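Local coordinates for protein uroporphyrin-III C-methyltransferase (Thermus thermophilus, PDB 1VE2) that probably transfers methyl groups from S-adenosyl-L-methionine to uroporphyrinogen III, an early branch-point step in porphyrin biosynthesis, at residues K4-G9 with A22-E27; E27-V32 with V80-K85; S123-P128 with E227-D232; P181-A186 with V195-V200; L185-W190 with G209-A214. All blocks are in the same frame, centred on the assembly; numbering follows the deposited sequence.

Overall arrangement
The chain folds around two sheets. Interactions 1 and 2 belong to the parallel one, where strands 4-9 and 80-85 are neighbours and helix 20-28 serves both; their centres lie about 5 Å apart. Interactions 4 and 5 share strand 181-186 of the mixed sheet, and interaction 3 packs against them through Leu125, Leu127 and Leu229, its centre about 30 Å from that of interaction 1. Interactions 1, 2 and 3 are mostly buried, whereas 4 and 5 are partly so. Chemistry follows place: methyl packing on a tyrosine ring in 1, backbone pairing in 2 and 4, water-bridged carbonyls near the second subunit in 3, and an arginine holding a proline-rich loop in 5.

Interaction 1 of 5, residues K4-G9 with A22-E27; sequences KVYLVG and ALRVLE
Val25 lays its CG2 methyl over one face of the Tyr6 ring, a CH-pi contact with the methyl 4.0 Å from the ring centroid and displaced toward the rim carbons CD1 and CE1. Its other methyl, CG1, serves two neighbours on the strand: it lies 3.8 Å from Tyr6 CB and 3.7 Å from Val8 CG2. Tyr6 CG is anti to its carbonyl carbon (chi1 -73°), a position from which it meets both methyls of Val25. One turn earlier in the helix, Ala22 CB sits 3.9 Å from Val8 CG1. Val8 and Val25 slide past each other in opposite directions.

At the far end of the ring the chemistry turns polar. Lys4 NZ donates to Tyr6 OH at 3.2 Å and also forms a salt bridge with Glu110, while the guanidinium of Arg24 brings its edge toward the hydroxyl, NH2 4.1 Å from OH, with its plane 73° from that of the ring. An alanine in place of Tyr6 would probably leave a gap beneath Val25 CG2 and Lys4 NZ without its hydroxyl partner. The axes of strand 4-9 and helical segment 22-27 cross at -127°, 9.1 Å apart at their closest. This is the packing of a beta-alpha-beta crossover, in which the helix lies on the parallel sheet before the chain enters strand 31-34.

Interaction 2 of 5, residues E27-V32 with V80-K85; sequences EVAEVV and VVARLK
The carboxylate of Glu30 receives the backbone N-H of Val80 from above its plane: Val80 N lies 3.0 Å from Glu30 OE2 and 61° out of that plane, yet the N-H points almost straight at the oxygen (166°). Val80 CB stands beside the same OE2, while OE1 carries a salt bridge to Arg79. Further along strand 80-85, the guanidinium of Arg83 has Lys85 CE over one face, and its nitrogens form salt bridges with Glu98 and Asp35.

Glu30 meets Val80 twice. Its CG is anti to the carbonyl carbon (chi1 -60°), and the chain runs extended beyond it, crossing the valine side chain at about a right angle; meanwhile Glu30 N donates to Val80 O at 2.9 Å. Both backbone polar atoms of Val80 are thus satisfied by one residue. The next link is Ala82 N to Val31 O, also 2.9 Å, whereas Val31 N is buried with no partner in the model.

Apolar contacts line both faces of the sheet. Val81 CG1 packs 3.8 Å from Val31 CB on the face where Leu74 of helix 64-76 lies. On the other, Ala29 CB meets Ala82 CB at 3.9 Å and Val32 CG1 touches Leu84 CB at 3.7 Å, next to Val25 and Leu26. The chain leaves helix 20-28 at Ala29 and enters strand 31-34 alongside 80-85, with Val32 and Ala82 paired in parallel: the return half of a beta-alpha-beta crossover in a five-stranded parallel sheet.

Interaction 3 of 5, residues S123-P128 with E227-D232; sequences SALGLP and ELLPKD
Leu228 starts with CB 3.9 Å from Leu127 CD2 and equally close to the carbonyl oxygen of Gly126. Its CG lies anti to its own carbonyl carbon (chi1 -72°), and at the tip CD1 reaches Pro128 CD at 3.7 Å, still beside Gly126 O. The side chains of Leu127 and Leu228 slide past each other in opposite directions, whereas the proline ring crosses the leucine at a slant.

Leu127 has a second task. Its CD2 also lies by the backbone N of Leu229, and its CD1 meets Leu229 CD1 at 4.1 Å. A looser touch, 4.3 Å between Leu125 CD1 and Leu229 CD1, closes the apolar side, which continues onto Leu185 and Val195 of the mixed sheet.

Water joins the backbones on the other side. Water 2 donates to Gly126 O and to Leu228 O, each at 2.8 Å, bridging two carbonyls that could not bond to each other. Water 1 lies 2.7 Å from Leu125 O and the same distance from Leu229 O, although it has more acceptors around it than protons to give. The second subunit is close by: Glu227 forms a salt bridge with its Arg104, and Asp232 with its Lys4.

Gly126, whose positive phi of 68° favours glycine, is the C-prime residue of the reversal. Gly126 N bonds to Ser123 O and Leu127 N to Leu122 O, a Schellman motif that ends helix 119-124 and turns the chain toward Leu228 and Leu229, in the C-terminal part of the protein after strand 214-218.

Interaction 4 of 5, residues P181-A186 with V195-V200; sequences PLALLA and VRLGRV
Leu197 CG sits anti to its carbonyl carbon (chi1 -52°), and from there CD2 comes back across to Ala183 CB, a tight 3.5 Å. Leu182 differs, with CG anti to the backbone N (chi1 -175°), and its CD1 packs 4.0 Å from Val200 CG2, the two side chains crossing at about a right angle. At the other end Leu185 and Val195 lie side by side, pointing the same way, with Leu185 CG 4.1 Å from Val195 CG1.

Four backbone bonds join the two segments, and Ala186 with Ala194 continues the pairing. Leu184 and Arg196 form a reciprocal pair, 2.8 Å from Leu184 N to Arg196 O and 2.8 Å from Arg196 N to Leu184 O. Leu182 and Gly198 repeat the pattern, but less regularly: Leu182 N approaches Gly198 O from 51° above the carbonyl plane, 2.9 Å away. Beyond this pair, Pro181 CG lies 4.1 Å from Arg199 NH1, whose hydrogen bond goes to Glu179 O.

The two strands make an antiparallel hairpin at one side of the mixed sheet. Strand 181-186 has strand 214-218 along its other edge, while 194-199 is the outermost strand within the chain. Leu172 of helix 168-173 packs on Leu182 and Val200; on the opposite face Tyr225 of helix 225-228 touches both Ala183 and Leu197.

Interaction 5 of 5, residues L185-W190 with G209-A214; sequences LARVGW and GLPSPA
Pro213 O accepts the backbone N-H of Arg187 at 3.2 Å from Arg187 N, nearly straight at 163°, and has Ala186 CA beside it in a longer CH...O contact. One residue back, Ser212 O is held by the side chain of the same arginine: Arg187 NH1 lies 3.2 Å away, with the oxygen at the edge of the guanidinium and in its plane. The arginine therefore bonds two successive carbonyls, those of Ser212 and Pro213, and the peptide bond between these residues is cis. Its chain bends about the CG-CD bond (chi3 69°), which turns NE aside, and NE bonds to Pro191 O, while CD rests 3.6 Å from Pro211 CB, the side chains crossing at about a right angle.

This is one end of the antiparallel pairing of strands 181-186 and 214-218, inside the mixed sheet. Ala186, last residue of strand 181-186, and Ala214, first of strand 214-218, form an antiparallel non-hydrogen-bonded pair with CB atoms 3.6 Å apart. Leu210 CD2 comes within 3.8 Å of Ala186 CB, closing in on the methyl group. An alanine in place of Arg187 would probably leave Ser212 O and Pro191 O without these donors and open a gap beside Pro211 CB.

Past the strand, Arg187 to Trp190 form a type II beta turn in which Trp190 N bonds to Arg187 O at 3.0 Å. Trp190 NE1 donates to Phe12 O, and the indole meets the His39 ring edge-to-face.

Interaction 1 of 5, residues K4-G9 with A22-E27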
# COMPACT_ATOMS: atom_id res chain seq x y z
N LYS A 4 4.21 -15.97 -20.70
CA LYS A 4 3.98 -15.63 -19.30
C LYS A 4 3.54 -14.19 -19.22
O LYS A 4 3.98 -13.35 -20.00
CB LYS A 4 5.26 -15.83 -18.50
CG LYS A 4 5.11 -15.53 -17.02
CD LYS A 4 6.36 -15.96 -16.26
CE LYS A 4 6.21 -15.76 -14.76
NZ LYS A 4 7.45 -16.16 -14.04
N VAL A 5 2.67 -13.90 -18.26
CA VAL A 5 2.17 -12.56 -18.09
C VAL A 5 2.49 -12.05 -16.69
O VAL A 5 2.31 -12.76 -15.70
CB VAL A 5 0.64 -12.51 -18.30
CG1 VAL A 5 0.12 -11.10 -18.04
CG2 VAL A 5 0.29 -12.95 -19.73
N TYR A 6 2.97 -10.82 -16.62
CA TYR A 6 3.27 -10.20 -15.34
C TYR A 6 2.30 -9.04 -15.17
O TYR A 6 2.16 -8.23 -16.09
CB TYR A 6 4.69 -9.63 -15.31
CG TYR A 6 5.79 -10.67 -15.22
CD1 TYR A 6 6.22 -11.14 -13.99
CD2 TYR A 6 6.39 -11.17 -16.38
CE1 TYR A 6 7.25 -12.09 -13.90
CE2 TYR A 6 7.42 -12.11 -16.30
CZ TYR A 6 7.84 -12.57 -15.06
OH TYR A 6 8.85 -13.49 -14.97
N LEU A 7 1.60 -8.98 -14.04
CA LEU A 7 0.71 -7.84 -13.78
C LEU A 7 1.60 -6.99 -12.89
O LEU A 7 1.87 -7.34 -11.74
CB LEU A 7 -0.57 -8.29 -13.05
CG LEU A 7 -1.40 -9.36 -13.77
CD1 LEU A 7 -2.73 -9.52 -13.03
CD2 LEU A 7 -1.67 -8.96 -15.23
N VAL A 8 2.06 -5.87 -13.45
CA VAL A 8 3.01 -4.99 -12.78
C VAL A 8 2.52 -3.64 -12.28
O VAL A 8 1.85 -2.91 -13.00
CB VAL A 8 4.21 -4.71 -13.73
CG1 VAL A 8 5.31 -3.89 -13.00
CG2 VAL A 8 4.75 -6.03 -14.26
N GLY A 9 2.88 -3.33 -11.03
CA GLY A 9 2.52 -2.05 -10.45
C GLY A 9 3.59 -1.03 -10.78
O GLY A 9 4.78 -1.29 -10.59
N ALA A 22 9.87 -5.05 -10.34
CA ALA A 22 9.17 -4.33 -11.39
C ALA A 22 10.17 -3.86 -12.45
O ALA A 22 9.92 -3.97 -13.65
CB ALA A 22 8.41 -3.15 -10.80
N LEU A 23 11.32 -3.36 -12.00
CA LEU A 23 12.36 -2.90 -12.92
C LEU A 23 12.82 -4.05 -13.81
O LEU A 23 12.92 -3.89 -15.02
CB LEU A 23 13.56 -2.37 -12.14
CG LEU A 23 13.40 -1.08 -11.33
CD1 LEU A 23 14.65 -0.85 -10.49
CD2 LEU A 23 13.17 0.08 -12.28
N ARG A 24 13.09 -5.20 -13.22
CA ARG A 24 13.55 -6.34 -14.01
C ARG A 24 12.52 -6.73 -15.05
O ARG A 24 12.86 -6.95 -16.21
CB ARG A 24 13.86 -7.55 -13.13
CG ARG A 24 14.31 -8.77 -13.95
CD ARG A 24 14.64 -9.99 -13.07
NE ARG A 24 13.46 -10.57 -12.43
CZ ARG A 24 12.49 -11.23 -13.08
NH1 ARG A 24 12.56 -11.39 -14.40
NH2 ARG A 24 11.47 -11.73 -12.41
N VAL A 25 11.26 -6.83 -14.64
CA VAL A 25 10.20 -7.20 -15.56
C VAL A 25 10.09 -6.24 -16.73
O VAL A 25 9.92 -6.67 -17.87
CB VAL A 25 8.83 -7.27 -14.85
CG1 VAL A 25 7.71 -7.47 -15.89
CG2 VAL A 25 8.83 -8.41 -13.84
N LEU A 26 10.19 -4.93 -16.47
CA LEU A 26 10.10 -3.95 -17.55
C LEU A 26 11.27 -4.03 -18.52
O LEU A 26 11.20 -3.52 -19.63
CB LEU A 26 10.00 -2.53 -16.98
CG LEU A 26 8.69 -2.25 -16.22
CD1 LEU A 26 8.64 -0.80 -15.76
CD2 LEU A 26 7.51 -2.57 -17.13
N GLU A 27 12.35 -4.68 -18.09
CA GLU A 27 13.52 -4.83 -18.95
C GLU A 27 13.36 -6.04 -19.87
O GLU A 27 13.70 -5.98 -21.05
CB GLU A 27 14.78 -5.01 -18.12
CG GLU A 27 15.01 -3.92 -17.12
CD GLU A 27 16.32 -4.07 -16.39
OE1 GLU A 27 16.57 -5.15 -15.81
OE2 GLU A 27 17.11 -3.11 -16.41

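Interaction 2 of 5, residues E27-V32 with V80-K85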
# COMPACT_ATOMS: atom_id res chain seq x y z
N GLU A 27 12.35 -4.68 -18.09
CA GLU A 27 13.52 -4.83 -18.95
C GLU A 27 13.36 -6.04 -19.87
O GLU A 27 13.70 -5.98 -21.05
CB GLU A 27 14.78 -5.01 -18.12
CG GLU A 27 15.01 -3.92 -17.12
CD GLU A 27 16.32 -4.07 -16.39
OE1 GLU A 27 16.57 -5.15 -15.81
OE2 GLU A 27 17.11 -3.11 -16.41
N VAL A 28 12.85 -7.13 -19.32
CA VAL A 28 12.68 -8.37 -20.07
C VAL A 28 11.38 -8.50 -20.86
O VAL A 28 11.36 -9.13 -21.92
CB VAL A 28 12.84 -9.60 -19.15
CG1 VAL A 28 14.18 -9.53 -18.42
CG2 VAL A 28 11.70 -9.66 -18.15
N ALA A 29 10.28 -7.92 -20.37
CA ALA A 29 9.00 -8.02 -21.06
C ALA A 29 9.10 -7.60 -22.53
O ALA A 29 9.60 -6.52 -22.85
CB ALA A 29 7.95 -7.17 -20.35
N GLU A 30 8.62 -8.46 -23.42
CA GLU A 30 8.65 -8.20 -24.87
C GLU A 30 7.60 -7.20 -25.30
O GLU A 30 7.79 -6.46 -26.25
CB GLU A 30 8.44 -9.50 -25.63
CG GLU A 30 9.48 -10.56 -25.35
CD GLU A 30 9.08 -11.91 -25.91
OE1 GLU A 30 8.80 -11.99 -27.13
OE2 GLU A 30 9.06 -12.90 -25.15
N VAL A 31 6.47 -7.21 -24.60
CA VAL A 31 5.37 -6.31 -24.90
C VAL A 31 4.79 -5.84 -23.56
O VAL A 31 4.67 -6.63 -22.62
CB VAL A 31 4.26 -7.03 -25.71
CG1 VAL A 31 3.11 -6.06 -26.00
CG2 VAL A 31 4.84 -7.56 -27.02
N VAL A 32 4.44 -4.57 -23.49
CA VAL A 32 3.89 -4.00 -22.26
C VAL A 32 2.61 -3.21 -22.53
O VAL A 32 2.65 -2.18 -23.21
CB VAL A 32 4.91 -3.06 -21.59
CG1 VAL A 32 4.36 -2.53 -20.26
CG2 VAL A 32 6.22 -3.78 -21.37
N VAL A 80 6.66 -13.26 -23.40
CA VAL A 80 6.68 -12.84 -22.00
C VAL A 80 6.17 -11.41 -22.08
O VAL A 80 6.79 -10.56 -22.70
CB VAL A 80 8.10 -12.80 -21.43
CG1 VAL A 80 8.09 -12.12 -20.06
CG2 VAL A 80 8.65 -14.22 -21.31
N VAL A 81 5.03 -11.15 -21.45
CA VAL A 81 4.47 -9.82 -21.53
C VAL A 81 4.09 -9.25 -20.17
O VAL A 81 4.04 -9.97 -19.17
CB VAL A 81 3.24 -9.82 -22.46
CG1 VAL A 81 3.67 -10.25 -23.86
CG2 VAL A 81 2.19 -10.77 -21.93
N ALA A 82 3.83 -7.95 -20.14
CA ALA A 82 3.47 -7.30 -18.90
C ALA A 82 2.31 -6.34 -19.06
O ALA A 82 2.16 -5.70 -20.10
CB ALA A 82 4.68 -6.55 -18.33
N ARG A 83 1.50 -6.28 -18.02
CA ARG A 83 0.37 -5.36 -17.94
C ARG A 83 0.92 -4.37 -16.91
O ARG A 83 1.18 -4.75 -15.77
CB ARG A 83 -0.86 -6.09 -17.39
CG ARG A 83 -2.05 -5.20 -17.07
CD ARG A 83 -2.79 -4.73 -18.31
NE ARG A 83 -3.90 -3.86 -17.95
CZ ARG A 83 -3.84 -2.54 -17.89
NH1 ARG A 83 -2.72 -1.90 -18.18
NH2 ARG A 83 -4.91 -1.85 -17.50
N LEU A 84 1.13 -3.12 -17.32
CA LEU A 84 1.69 -2.11 -16.42
C LEU A 84 0.58 -1.16 -15.97
O LEU A 84 -0.06 -0.50 -16.80
CB LEU A 84 2.81 -1.33 -17.12
CG LEU A 84 3.59 -0.29 -16.30
CD1 LEU A 84 4.31 -0.97 -15.12
CD2 LEU A 84 4.60 0.38 -17.22
N LYS A 85 0.37 -1.10 -14.66
CA LYS A 85 -0.71 -0.31 -14.08
C LYS A 85 -0.27 0.65 -12.99
O LYS A 85 0.63 0.36 -12.20
CB LYS A 85 -1.75 -1.27 -13.51
CG LYS A 85 -1.67 -2.67 -14.14
CD LYS A 85 -2.60 -3.68 -13.48
CE LYS A 85 -4.06 -3.33 -13.69
NZ LYS A 85 -4.94 -4.38 -13.14

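Interaction 3 of 5, residues S123-P128 with E227-D232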
# COMPACT_ATOMS: atom_id res chain seq x y z
N SER A 123 2.41 8.53 2.08
CA SER A 123 3.65 8.27 2.79
C SER A 123 4.80 9.05 2.15
O SER A 123 5.68 9.56 2.85
CB SER A 123 3.98 6.77 2.80
OG SER A 123 3.04 6.04 3.56
N ALA A 124 4.81 9.13 0.83
CA ALA A 124 5.88 9.86 0.15
C ALA A 124 5.93 11.31 0.62
O ALA A 124 7.00 11.93 0.65
CB ALA A 124 5.70 9.80 -1.37
N LEU A 125 4.77 11.85 0.99
CA LEU A 125 4.70 13.22 1.47
C LEU A 125 4.88 13.27 2.98
O LEU A 125 4.76 14.33 3.59
CB LEU A 125 3.36 13.86 1.09
CG LEU A 125 3.18 14.14 -0.40
CD1 LEU A 125 1.79 14.69 -0.67
CD2 LEU A 125 4.24 15.12 -0.87
N GLY A 126 5.19 12.12 3.57
CA GLY A 126 5.40 12.04 5.01
C GLY A 126 4.13 12.25 5.80
O GLY A 126 4.16 12.78 6.91
N LEU A 127 3.00 11.84 5.24
CA LEU A 127 1.71 12.01 5.90
C LEU A 127 1.15 10.67 6.38
O LEU A 127 1.00 9.73 5.60
CB LEU A 127 0.73 12.67 4.94
CG LEU A 127 1.24 13.96 4.30
CD1 LEU A 127 0.22 14.45 3.29
CD2 LEU A 127 1.50 15.02 5.37
N PRO A 128 0.83 10.56 7.68
CA PRO A 128 0.29 9.33 8.28
C PRO A 128 -1.23 9.21 8.14
O PRO A 128 -1.93 10.22 8.03
CB PRO A 128 0.72 9.46 9.73
CG PRO A 128 0.52 10.93 9.99
CD PRO A 128 1.11 11.57 8.73
N GLU A 227 1.61 20.74 9.60
CA GLU A 227 2.95 20.71 10.16
C GLU A 227 3.85 19.67 9.50
O GLU A 227 5.07 19.80 9.52
CB GLU A 227 2.85 20.45 11.67
CG GLU A 227 4.17 20.22 12.38
CD GLU A 227 4.00 20.14 13.90
OE1 GLU A 227 2.96 19.64 14.36
OE2 GLU A 227 4.92 20.57 14.62
N LEU A 228 3.26 18.65 8.88
CA LEU A 228 4.04 17.59 8.24
C LEU A 228 4.20 17.70 6.73
O LEU A 228 5.16 17.17 6.16
CB LEU A 228 3.43 16.23 8.58
CG LEU A 228 3.62 15.75 10.02
CD1 LEU A 228 2.88 14.44 10.23
CD2 LEU A 228 5.11 15.58 10.30
N LEU A 229 3.27 18.39 6.07
CA LEU A 229 3.30 18.52 4.62
C LEU A 229 4.60 19.06 4.01
O LEU A 229 5.12 18.49 3.05
CB LEU A 229 2.13 19.38 4.15
CG LEU A 229 1.98 19.44 2.63
CD1 LEU A 229 1.83 18.02 2.09
CD2 LEU A 229 0.79 20.30 2.25
N PRO A 230 5.14 20.18 4.54
CA PRO A 230 6.38 20.72 3.98
C PRO A 230 7.46 19.66 3.80
O PRO A 230 7.55 18.71 4.56
CB PRO A 230 6.77 21.79 5.00
CG PRO A 230 5.44 22.30 5.46
CD PRO A 230 4.65 21.01 5.66
N LYS A 231 8.29 19.82 2.77
CA LYS A 231 9.36 18.86 2.52
C LYS A 231 10.71 19.46 2.88
O LYS A 231 10.83 20.67 3.09
CB LYS A 231 9.35 18.44 1.05
N ASP A 232 11.74 18.62 2.97
CA ASP A 232 13.07 19.12 3.29
C ASP A 232 13.51 20.01 2.14
O ASP A 232 13.51 19.59 0.98
CB ASP A 232 14.07 17.96 3.47
CG ASP A 232 15.50 18.45 3.58
OD1 ASP A 232 15.72 19.49 4.23
OD2 ASP A 232 16.40 17.79 3.02
O HOH W 1 6.48 16.18 2.56
O HOH W 2 6.14 14.69 7.08

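Interaction 4 of 5, residues P181-A186 with V195-V200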
# COMPACT_ATOMS: atom_id res chain seq x y z
N PRO A 181 -11.03 17.79 9.58
CA PRO A 181 -9.94 18.17 8.68
C PRO A 181 -9.98 17.31 7.42
O PRO A 181 -10.22 16.11 7.49
CB PRO A 181 -8.69 17.89 9.52
CG PRO A 181 -9.16 18.20 10.90
CD PRO A 181 -10.52 17.55 10.94
N LEU A 182 -9.76 17.94 6.27
CA LEU A 182 -9.78 17.25 4.99
C LEU A 182 -8.65 17.74 4.09
O LEU A 182 -8.34 18.93 4.05
CB LEU A 182 -11.13 17.47 4.29
CG LEU A 182 -11.37 16.72 2.98
CD1 LEU A 182 -12.85 16.48 2.80
CD2 LEU A 182 -10.80 17.51 1.81
N ALA A 183 -8.04 16.80 3.37
CA ALA A 183 -6.94 17.13 2.47
C ALA A 183 -7.24 16.66 1.05
O ALA A 183 -7.85 15.61 0.84
CB ALA A 183 -5.66 16.49 2.97
N LEU A 184 -6.83 17.47 0.08
CA LEU A 184 -7.02 17.14 -1.33
C LEU A 184 -5.62 17.13 -1.93
O LEU A 184 -4.94 18.15 -1.93
CB LEU A 184 -7.91 18.18 -2.01
CG LEU A 184 -9.36 18.27 -1.53
CD1 LEU A 184 -10.08 19.39 -2.27
CD2 LEU A 184 -10.06 16.94 -1.76
N LEU A 185 -5.19 15.98 -2.43
CA LEU A 185 -3.85 15.88 -3.00
C LEU A 185 -3.90 15.41 -4.44
O LEU A 185 -4.30 14.28 -4.73
CB LEU A 185 -3.01 14.91 -2.16
CG LEU A 185 -3.01 15.14 -0.65
CD1 LEU A 185 -4.28 14.55 -0.04
CD2 LEU A 185 -1.78 14.49 -0.03
N ALA A 186 -3.47 16.28 -5.35
CA ALA A 186 -3.48 15.94 -6.76
C ALA A 186 -2.08 15.82 -7.34
O ALA A 186 -1.16 16.52 -6.92
CB ALA A 186 -4.28 16.98 -7.54
N VAL A 195 -1.56 20.31 -3.27
CA VAL A 195 -2.17 19.86 -2.03
C VAL A 195 -2.95 20.99 -1.37
O VAL A 195 -2.44 22.11 -1.25
CB VAL A 195 -1.11 19.35 -1.02
CG1 VAL A 195 -1.78 18.93 0.27
CG2 VAL A 195 -0.34 18.18 -1.62
N ARG A 196 -4.19 20.72 -0.97
CA ARG A 196 -5.01 21.72 -0.30
C ARG A 196 -5.55 21.15 1.00
O ARG A 196 -6.11 20.05 1.04
CB ARG A 196 -6.19 22.14 -1.19
CG ARG A 196 -5.78 22.77 -2.51
CD ARG A 196 -6.97 23.42 -3.17
NE ARG A 196 -6.91 23.32 -4.62
CZ ARG A 196 -7.86 23.77 -5.44
NH1 ARG A 196 -7.73 23.64 -6.75
NH2 ARG A 196 -8.94 24.36 -4.94
N LEU A 197 -5.36 21.91 2.08
CA LEU A 197 -5.80 21.49 3.40
C LEU A 197 -6.94 22.36 3.91
O LEU A 197 -6.92 23.58 3.74
CB LEU A 197 -4.62 21.55 4.38
CG LEU A 197 -3.37 20.82 3.89
CD1 LEU A 197 -2.24 20.99 4.90
CD2 LEU A 197 -3.70 19.35 3.68
N GLY A 198 -7.93 21.72 4.52
CA GLY A 198 -9.07 22.45 5.04
C GLY A 198 -9.99 21.56 5.86
O GLY A 198 -9.52 20.76 6.66
N ARG A 199 -11.29 21.70 5.64
CA ARG A 199 -12.28 20.91 6.36
C ARG A 199 -13.38 20.46 5.41
O ARG A 199 -13.52 21.01 4.31
CB ARG A 199 -12.88 21.74 7.50
CG ARG A 199 -11.87 22.22 8.54
CD ARG A 199 -12.52 23.13 9.57
NE ARG A 199 -11.55 23.71 10.51
CZ ARG A 199 -10.91 23.03 11.45
NH1 ARG A 199 -11.13 21.73 11.61
NH2 ARG A 199 -10.04 23.65 12.25
N VAL A 200 -14.16 19.47 5.82
CA VAL A 200 -15.24 18.95 4.99
C VAL A 200 -16.18 20.07 4.54
O VAL A 200 -16.58 20.12 3.38
CB VAL A 200 -16.07 17.88 5.73
CG1 VAL A 200 -17.21 17.41 4.86
CG2 VAL A 200 -15.18 16.70 6.10

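Interaction 5 of 5, residues L185-W190 with G209-A214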
# COMPACT_ATOMS: atom_id res chain seq x y z
N LEU A 185 -5.19 15.98 -2.43
CA LEU A 185 -3.85 15.88 -3.00
C LEU A 185 -3.90 15.41 -4.44
O LEU A 185 -4.30 14.28 -4.73
CB LEU A 185 -3.01 14.91 -2.16
CG LEU A 185 -3.01 15.14 -0.65
CD1 LEU A 185 -4.28 14.55 -0.04
CD2 LEU A 185 -1.78 14.49 -0.03
N ALA A 186 -3.47 16.28 -5.35
CA ALA A 186 -3.48 15.94 -6.76
C ALA A 186 -2.08 15.82 -7.34
O ALA A 186 -1.16 16.52 -6.92
CB ALA A 186 -4.28 16.98 -7.54
N ARG A 187 -1.94 14.91 -8.30
CA ARG A 187 -0.68 14.67 -8.99
C ARG A 187 0.54 14.56 -8.08
O ARG A 187 1.60 15.12 -8.37
CB ARG A 187 -0.46 15.78 -10.03
CG ARG A 187 -1.62 15.92 -11.02
CD ARG A 187 -1.40 17.08 -11.99
NE ARG A 187 -0.30 16.83 -12.91
CZ ARG A 187 -0.36 15.98 -13.94
NH1 ARG A 187 -1.48 15.31 -14.19
NH2 ARG A 187 0.70 15.81 -14.72
N VAL A 188 0.38 13.85 -6.97
CA VAL A 188 1.49 13.68 -6.04
C VAL A 188 2.63 12.95 -6.73
O VAL A 188 2.42 11.92 -7.37
CB VAL A 188 1.08 12.87 -4.79
CG1 VAL A 188 2.28 12.71 -3.85
CG2 VAL A 188 -0.07 13.57 -4.08
N GLY A 189 3.84 13.50 -6.62
CA GLY A 189 5.00 12.88 -7.24
C GLY A 189 5.17 13.25 -8.70
O GLY A 189 6.15 12.86 -9.33
N TRP A 190 4.21 14.00 -9.24
CA TRP A 190 4.24 14.42 -10.65
C TRP A 190 4.36 15.93 -10.77
O TRP A 190 4.07 16.67 -9.83
CB TRP A 190 2.95 14.01 -11.35
CG TRP A 190 2.73 12.55 -11.55
CD1 TRP A 190 2.73 11.58 -10.59
CD2 TRP A 190 2.43 11.90 -12.79
NE1 TRP A 190 2.44 10.36 -11.15
CE2 TRP A 190 2.25 10.53 -12.50
CE3 TRP A 190 2.29 12.34 -14.11
CZ2 TRP A 190 1.95 9.59 -13.49
CZ3 TRP A 190 1.99 11.41 -15.10
CH2 TRP A 190 1.82 10.05 -14.78
N GLY A 209 -11.06 23.35 -9.35
CA GLY A 209 -9.84 24.01 -9.78
C GLY A 209 -8.63 23.11 -9.62
O GLY A 209 -7.58 23.34 -10.22
N LEU A 210 -8.78 22.08 -8.80
CA LEU A 210 -7.70 21.13 -8.54
C LEU A 210 -7.43 20.23 -9.73
O LEU A 210 -8.35 19.77 -10.40
CB LEU A 210 -8.05 20.25 -7.34
CG LEU A 210 -7.24 20.43 -6.06
CD1 LEU A 210 -7.65 19.34 -5.07
CD2 LEU A 210 -5.75 20.33 -6.36
N PRO A 211 -6.15 19.96 -10.02
CA PRO A 211 -5.76 19.10 -11.14
C PRO A 211 -6.32 17.68 -10.97
O PRO A 211 -7.05 17.39 -10.01
CB PRO A 211 -4.24 19.10 -11.05
CG PRO A 211 -3.95 20.47 -10.61
CD PRO A 211 -4.98 20.67 -9.50
N SER A 212 -5.96 16.80 -11.90
CA SER A 212 -6.40 15.41 -11.86
C SER A 212 -5.32 14.44 -12.34
O SER A 212 -4.47 14.80 -13.17
CB SER A 212 -7.66 15.23 -12.71
OG SER A 212 -8.75 15.94 -12.16
N PRO A 213 -5.32 13.20 -11.82
CA PRO A 213 -6.26 12.69 -10.82
C PRO A 213 -5.89 13.20 -9.43
O PRO A 213 -4.79 13.73 -9.24
CB PRO A 213 -6.10 11.18 -10.95
CG PRO A 213 -4.63 11.05 -11.22
CD PRO A 213 -4.41 12.14 -12.27
N ALA A 214 -6.78 13.04 -8.47
CA ALA A 214 -6.50 13.51 -7.12
C ALA A 214 -6.98 12.54 -6.04
O ALA A 214 -7.80 11.66 -6.29
CB ALA A 214 -7.12 14.88 -6.91